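Local atomic coordinates of thermospermine synthase (PDB entry 6BQ6), a protein that probably transfers an aminopropyl group from decarboxylated S-adenosylmethionine to spermidine, yielding thermospermine and methylthioadenosine. Residues 268-271 with 272-276. Residues are numbered along the deposited sequence; the frame is centred on the assembly and turned at random.
Sequences LDLS and AEELD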
ATOM      1  N   LEU B 268      18.764 -40.495  11.719  1.00 26.62           N
ATOM      2  CA  LEU B 268      17.494 -39.757  11.885  1.00 27.14           C
ATOM      3  C   LEU B 268      16.465 -40.390  10.941  1.00 30.25           C
ATOM      4  O   LEU B 268      16.170 -39.855   9.881  1.00 33.66           O
ATOM      5  CB  LEU B 268      17.698 -38.303  11.547  1.00 25.94           C
ATOM      6  CG  LEU B 268      18.675 -37.490  12.401  1.00 24.80           C
ATOM      7  CD1 LEU B 268      19.101 -36.241  11.644  1.00 24.57           C
ATOM      8  CD2 LEU B 268      18.006 -37.136  13.712  1.00 24.24           C
ATOM      9  N   ASP B 269      15.917 -41.513  11.348  1.00 31.97           N
ATOM     10  CA  ASP B 269      15.138 -42.348  10.442  1.00 34.18           C
ATOM     11  C   ASP B 269      14.140 -43.079  11.299  1.00 34.21           C
ATOM     12  O   ASP B 269      14.420 -44.141  11.839  1.00 38.89           O
ATOM     13  CB  ASP B 269      16.032 -43.345   9.685  1.00 37.44           C
ATOM     14  CG  ASP B 269      16.684 -44.402  10.609  1.00 43.62           C
ATOM     15  OD1 ASP B 269      16.937 -44.102  11.812  1.00 49.00           O
ATOM     16  OD2 ASP B 269      16.935 -45.550  10.147  1.00 48.70           O
ATOM     17  N   LEU B 270      13.017 -42.452  11.517  1.00 32.46           N
ATOM     18  CA  LEU B 270      11.929 -43.045  12.232  1.00 31.67           C
ATOM     19  C   LEU B 270      10.714 -43.003  11.363  1.00 31.90           C
ATOM     20  O   LEU B 270      10.507 -42.073  10.568  1.00 31.13           O
ATOM     21  CB  LEU B 270      11.679 -42.310  13.526  1.00 32.53           C
ATOM     22  CG  LEU B 270      12.745 -42.518  14.592  1.00 32.68           C
ATOM     23  CD1 LEU B 270      12.337 -41.707  15.794  1.00 33.79           C
ATOM     24  CD2 LEU B 270      12.901 -43.988  14.966  1.00 35.19           C
ATOM     25  N   SER B 271       9.881 -44.017  11.525  1.00 31.55           N
ATOM     26  CA  SER B 271       8.652 -44.071  10.779  1.00 30.93           C
ATOM     27  C   SER B 271       7.631 -43.136  11.436  1.00 28.68           C
ATOM     28  O   SER B 271       7.736 -42.793  12.610  1.00 28.47           O
ATOM     29  CB  SER B 271       8.106 -45.527  10.778  1.00 30.67           C
ATOM     30  OG  SER B 271       7.692 -45.908  12.076  1.00 32.15           O
ATOM     31  N   ALA B 272       6.604 -42.814  10.666  1.00 26.99           N
ATOM     32  CA  ALA B 272       5.440 -42.110  11.183  1.00 26.29           C
ATOM     33  C   ALA B 272       4.912 -42.732  12.454  1.00 27.77           C
ATOM     34  O   ALA B 272       4.682 -42.066  13.437  1.00 25.85           O
ATOM     35  CB  ALA B 272       4.351 -42.049  10.143  1.00 25.82           C
ATOM     36  N   GLU B 273       4.736 -44.043  12.458  1.00 29.75           N
ATOM     37  CA  GLU B 273       4.116 -44.651  13.619  1.00 30.00           C
ATOM     38  C   GLU B 273       5.001 -44.614  14.842  1.00 29.44           C
ATOM     39  O   GLU B 273       4.499 -44.431  15.926  1.00 29.26           O
ATOM     40  CB  GLU B 273       3.693 -46.092  13.330  1.00 31.20           C
ATOM     41  CG  GLU B 273       2.597 -46.241  12.299  1.00 32.57           C
ATOM     42  CD  GLU B 273       3.051 -46.031  10.883  1.00 32.11           C
ATOM     43  OE1 GLU B 273       4.265 -46.055  10.594  1.00 32.87           O
ATOM     44  OE2 GLU B 273       2.210 -45.798  10.012  1.00 37.07           O
ATOM     45  N   GLU B 274       6.305 -44.813  14.676  1.00 30.92           N
ATOM     46  CA  GLU B 274       7.219 -44.717  15.817  1.00 32.50           C
ATOM     47  C   GLU B 274       7.247 -43.311  16.399  1.00 29.58           C
ATOM     48  O   GLU B 274       7.210 -43.119  17.611  1.00 29.26           O
ATOM     49  CB  GLU B 274       8.643 -45.181  15.479  1.00 35.44           C
ATOM     50  CG  GLU B 274       9.610 -45.198  16.693  1.00 39.37           C
ATOM     51  CD  GLU B 274       9.035 -45.747  18.021  1.00 41.49           C
ATOM     52  OE1 GLU B 274       8.185 -46.666  18.039  1.00 43.40           O
ATOM     53  OE2 GLU B 274       9.469 -45.278  19.086  1.00 41.99           O
ATOM     54  N   LEU B 275       7.246 -42.312  15.520  1.00 28.63           N
ATOM     55  CA  LEU B 275       7.067 -40.963  15.993  1.00 26.28           C
ATOM     56  C   LEU B 275       5.774 -40.767  16.781  1.00 25.97           C
ATOM     57  O   LEU B 275       5.798 -40.146  17.814  1.00 25.24           O
ATOM     58  CB  LEU B 275       7.091 -39.957  14.813  1.00 25.81           C
ATOM     59  CG  LEU B 275       8.461 -39.795  14.214  1.00 25.27           C
ATOM     60  CD1 LEU B 275       8.418 -39.071  12.880  1.00 25.71           C
ATOM     61  CD2 LEU B 275       9.383 -39.054  15.164  1.00 24.64           C
ATOM     62  N   ASP B 276       4.635 -41.285  16.290  1.00 25.88           N
ATOM     63  CA  ASP B 276       3.370 -41.115  17.059  1.00 26.22           C
ATOM     64  C   ASP B 276       3.418 -41.774  18.438  1.00 26.30           C
ATOM     65  O   ASP B 276       2.895 -41.239  19.418  1.00 26.73           O
ATOM     66  CB  ASP B 276       2.160 -41.631  16.298  1.00 26.78           C
ATOM     67  CG  ASP B 276       1.811 -40.762  15.107  1.00 28.15           C
ATOM     68  OD1 ASP B 276       2.043 -39.523  15.170  1.00 28.09           O
ATOM     69  OD2 ASP B 276       1.308 -41.309  14.089  1.00 28.61           O
TER
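Ser-271 and Glu-274 meet at the first turn of helix 272-282, where Ser-271 OG accepts from Glu-274 N at 3.1 Å, with an N-H...O angle of 165°. With chi1 at 68°, OG sits between its own backbone N and carbonyl carbon, a rotation that turns it to this amide. The carbonyl O of the same serine takes Leu-275 N at 3.0 Å, almost straight at 176°, so two bonds tie Ser-271 to the turn. The tightly packed side is that of the buried Leu-275: its CG comes within 3.5 Å of Ser-271 O, and its CD2 meets Leu-270 CD1 at 4.0 Å. Both leucines also touch His-98 of helix 84-98, and Leu-275 reaches Leu-97. An alanine in place of Leu-275 would probably leave Leu-270 CD1 without its apolar partner and open a gap against Leu-97 and His-98. Toward solvent lie the exposed Ser-271 and Glu-273 and the partly exposed Glu-274. Leu-270 CD2 rests on the aliphatic CG of Glu-274, 3.9 Å away, while the carboxylate bends off to a salt bridge with Arg-278; Glu-273 brings OE1 no nearer than 3.7 Å to Ser-271 OG. A serine accepting the amide three residues on is the classic N-cap, here starting the helix that follows strand 256-264.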